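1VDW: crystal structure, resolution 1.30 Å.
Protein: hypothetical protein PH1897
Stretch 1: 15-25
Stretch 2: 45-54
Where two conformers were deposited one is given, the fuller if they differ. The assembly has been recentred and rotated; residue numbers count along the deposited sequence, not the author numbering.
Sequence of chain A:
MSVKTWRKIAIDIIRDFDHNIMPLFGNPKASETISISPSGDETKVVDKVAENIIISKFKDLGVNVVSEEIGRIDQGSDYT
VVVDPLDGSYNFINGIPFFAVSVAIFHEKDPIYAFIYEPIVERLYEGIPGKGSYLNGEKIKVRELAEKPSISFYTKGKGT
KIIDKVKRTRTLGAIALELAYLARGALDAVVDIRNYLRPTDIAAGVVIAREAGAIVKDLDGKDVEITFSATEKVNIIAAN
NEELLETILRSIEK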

# COMPACT_ATOMS: atom_id res chain seq x y z
N ARG A 15 -10.57 17.91 -10.54
CA ARG A 15 -10.09 19.27 -10.31
C ARG A 15 -10.44 19.78 -8.91
O ARG A 15 -9.59 20.35 -8.23
CB ARG A 15 -10.66 20.20 -11.37
CG ARG A 15 -10.12 19.89 -12.76
CD ARG A 15 -10.84 20.68 -13.84
NE ARG A 15 -10.22 20.45 -15.14
CZ ARG A 15 -10.80 20.74 -16.30
NH1 ARG A 15 -12.01 21.26 -16.34
NH2 ARG A 15 -10.15 20.50 -17.43
N ASP A 16 -11.67 19.56 -8.47
CA ASP A 16 -12.08 20.00 -7.14
C ASP A 16 -11.26 19.29 -6.06
O ASP A 16 -10.87 19.89 -5.07
CB ASP A 16 -13.57 19.74 -6.91
CG ASP A 16 -14.45 20.60 -7.80
OD1 ASP A 16 -14.07 21.75 -8.09
OD2 ASP A 16 -15.54 20.13 -8.19
N PHE A 17 -11.01 18.00 -6.28
CA PHE A 17 -10.24 17.20 -5.33
C PHE A 17 -8.80 17.69 -5.22
O PHE A 17 -8.30 17.90 -4.11
CB PHE A 17 -10.24 15.74 -5.75
CG PHE A 17 -9.62 14.83 -4.74
CD1 PHE A 17 -10.41 14.22 -3.77
CD2 PHE A 17 -8.25 14.60 -4.73
CE1 PHE A 17 -9.84 13.40 -2.80
CE2 PHE A 17 -7.67 13.78 -3.76
CZ PHE A 17 -8.46 13.19 -2.79
N ASP A 18 -8.14 17.86 -6.35
CA ASP A 18 -6.75 18.33 -6.32
C ASP A 18 -6.63 19.71 -5.69
O ASP A 18 -5.63 20.01 -5.04
CB ASP A 18 -6.15 18.37 -7.73
CG ASP A 18 -6.07 17.00 -8.39
OD1 ASP A 18 -6.07 15.98 -7.67
OD2 ASP A 18 -5.98 16.96 -9.63
N HIS A 19 -7.64 20.55 -5.88
CA HIS A 19 -7.58 21.90 -5.34
C HIS A 19 -7.90 22.02 -3.86
O HIS A 19 -7.26 22.78 -3.14
CB HIS A 19 -8.50 22.82 -6.14
CG HIS A 19 -8.49 24.24 -5.67
ND1 HIS A 19 -9.15 24.66 -4.54
CD2 HIS A 19 -7.87 25.34 -6.17
CE1 HIS A 19 -8.94 25.96 -4.36
NE2 HIS A 19 -8.17 26.39 -5.34
N ASN A 20 -8.89 21.26 -3.40
CA ASN A 20 -9.31 21.33 -2.00
C ASN A 20 -8.77 20.25 -1.08
O ASN A 20 -8.62 20.48 0.12
CB ASN A 20 -10.84 21.32 -1.94
CG ASN A 20 -11.45 22.58 -2.49
OD1 ASN A 20 -11.45 23.62 -1.83
ND2 ASN A 20 -11.96 22.51 -3.71
N ILE A 21 -8.49 19.07 -1.62
CA ILE A 21 -8.01 17.97 -0.81
C ILE A 21 -6.50 17.72 -0.84
O ILE A 21 -5.88 17.60 0.21
CB ILE A 21 -8.73 16.64 -1.18
CG1 ILE A 21 -10.24 16.80 -0.99
CG2 ILE A 21 -8.20 15.51 -0.31
CD1 ILE A 21 -10.67 17.09 0.43
N MET A 22 -5.91 17.64 -2.03
CA MET A 22 -4.48 17.36 -2.09
C MET A 22 -3.57 18.32 -1.31
O MET A 22 -2.54 17.91 -0.79
CB MET A 22 -4.00 17.23 -3.54
CG MET A 22 -4.44 15.93 -4.22
SD MET A 22 -4.02 14.42 -3.28
CE MET A 22 -2.26 14.35 -3.52
N PRO A 23 -3.94 19.62 -1.23
CA PRO A 23 -3.04 20.50 -0.48
C PRO A 23 -2.99 20.09 0.99
O PRO A 23 -2.10 20.50 1.74
CB PRO A 23 -3.68 21.88 -0.66
CG PRO A 23 -4.30 21.77 -2.02
CD PRO A 23 -4.95 20.40 -1.97
N LEU A 24 -3.94 19.26 1.40
CA LEU A 24 -4.01 18.78 2.77
C LEU A 24 -3.13 17.57 3.03
O LEU A 24 -2.89 17.20 4.18
CB LEU A 24 -5.46 18.46 3.15
CG LEU A 24 -6.45 19.63 3.17
CD1 LEU A 24 -7.84 19.11 3.50
CD2 LEU A 24 -6.01 20.67 4.19
N PHE A 25 -2.65 16.93 1.96
CA PHE A 25 -1.79 15.76 2.10
C PHE A 25 -0.45 16.24 2.65
O PHE A 25 0.26 17.02 2.01
CB PHE A 25 -1.60 15.07 0.74
CG PHE A 25 -0.92 13.72 0.82
CD1 PHE A 25 -1.46 12.70 1.59
CD2 PHE A 25 0.25 13.47 0.12
CE1 PHE A 25 -0.85 11.44 1.66
CE2 PHE A 25 0.87 12.22 0.17
CZ PHE A 25 0.32 11.21 0.94
N VAL A 45 -11.12 16.59 9.32
CA VAL A 45 -11.20 17.68 8.36
C VAL A 45 -11.21 17.22 6.91
O VAL A 45 -12.10 17.57 6.15
CB VAL A 45 -10.05 18.69 8.56
CG1 VAL A 45 -10.02 19.69 7.41
CG2 VAL A 45 -10.23 19.43 9.88
N VAL A 46 -10.23 16.41 6.52
CA VAL A 46 -10.16 15.95 5.14
C VAL A 46 -11.41 15.19 4.69
O VAL A 46 -11.83 15.31 3.54
CB VAL A 46 -8.90 15.08 4.89
CG1 VAL A 46 -9.01 13.76 5.62
CG2 VAL A 46 -8.71 14.88 3.40
N ASP A 47 -12.01 14.41 5.58
CA ASP A 47 -13.22 13.66 5.24
C ASP A 47 -14.37 14.62 4.93
O ASP A 47 -15.10 14.44 3.95
CB ASP A 47 -13.66 12.76 6.39
CG ASP A 47 -12.59 11.79 6.81
OD1 ASP A 47 -12.06 11.09 5.93
OD2 ASP A 47 -12.30 11.72 8.02
N LYS A 48 -14.52 15.63 5.78
CA LYS A 48 -15.59 16.61 5.62
C LYS A 48 -15.41 17.46 4.37
O LYS A 48 -16.37 17.74 3.66
CB LYS A 48 -15.67 17.51 6.85
CG LYS A 48 -16.80 18.53 6.81
CD LYS A 48 -18.16 17.86 6.63
CE LYS A 48 -18.48 16.93 7.79
NZ LYS A 48 -19.85 16.35 7.67
N VAL A 49 -14.18 17.88 4.10
CA VAL A 49 -13.92 18.68 2.92
C VAL A 49 -14.22 17.85 1.68
O VAL A 49 -14.85 18.33 0.74
CB VAL A 49 -12.45 19.17 2.87
CG1 VAL A 49 -12.20 19.90 1.56
CG2 VAL A 49 -12.18 20.10 4.05
N ALA A 50 -13.78 16.59 1.68
CA ALA A 50 -14.03 15.71 0.55
C ALA A 50 -15.53 15.53 0.35
O ALA A 50 -16.02 15.52 -0.78
CB ALA A 50 -13.35 14.36 0.77
N GLU A 51 -16.24 15.38 1.45
CA GLU A 51 -17.69 15.20 1.40
C GLU A 51 -18.38 16.45 0.85
O GLU A 51 -19.26 16.35 -0.00
CB GLU A 51 -18.23 14.88 2.79
CG GLU A 51 -19.73 14.66 2.82
CD GLU A 51 -20.25 14.40 4.22
OE1 GLU A 51 -20.11 15.30 5.08
OE2 GLU A 51 -20.80 13.30 4.46
N ASN A 52 -17.97 17.62 1.34
CA ASN A 52 -18.57 18.87 0.91
C ASN A 52 -18.52 19.09 -0.59
O ASN A 52 -19.52 19.42 -1.22
CB ASN A 52 -17.91 20.07 1.59
CG ASN A 52 -18.29 20.21 3.05
OD1 ASN A 52 -19.30 19.66 3.49
ND2 ASN A 52 -17.50 20.97 3.80
N ILE A 53 -17.34 18.92 -1.17
CA ILE A 53 -17.16 19.15 -2.60
C ILE A 53 -17.87 18.16 -3.52
O ILE A 53 -18.44 18.56 -4.54
CB ILE A 53 -15.66 19.18 -2.98
CG1 ILE A 53 -14.99 17.85 -2.60
CG2 ILE A 53 -14.97 20.34 -2.28
CD1 ILE A 53 -13.52 17.79 -2.96
N ILE A 54 -17.87 16.88 -3.16
CA ILE A 54 -18.50 15.88 -4.01
C ILE A 54 -20.00 15.69 -3.80
O ILE A 54 -20.75 15.59 -4.77
CB ILE A 54 -17.78 14.52 -3.86
CG1 ILE A 54 -18.23 13.57 -4.97
CG2 ILE A 54 -18.07 13.93 -2.49
CD1 ILE A 54 -17.40 12.31 -5.07
O HOH W 1 -16.66 17.80 -6.45

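What fills the centre of the contact? Ile 21 does. Its CB points toward the second helix, and with both chi angles in m its CD1 lies 3.4 Å from Val 49 CG1 and 3.8 Å from Ala 50 CB, while its CG2 meets Val 46 CG2 at 3.8 Å. Ile 21 CD1 also reaches the backbone, 3.4 Å from Ala 50 N, beside the small side chain of Ala 50. Ile 21, Val 46 and Ala 50 are buried, and their hydrocarbon side chains suit a place shut off from water, having no polar group to satisfy.

How does the packing extend from there? The helices run roughly antiparallel, at 148°, so later residues of the first stretch face earlier ones of the second. Leu 24, in the 3-10 segment, places CD1 4.2 Å from Val 46 CA. In the other direction Ile 53, extended by its t chi2, brings CD1 4.0 Å from Ile 21 CG1 and 4.1 Å from Phe 17 CA.

What happens at the polar edge? No direct hydrogen bond crosses between the stretches. Asn 20 ND2 donates to Asp 16 O at 3.1 Å within its own helix; Asn 20 CB lies 4.0 Å from Val 49 CG1. A water links the two sides, donating to Asp 16 OD2 at 3.1 Å and, weakly, to Ile 53 O at 2.7 Å. Such partly exposed polar residues suit a border with solvent.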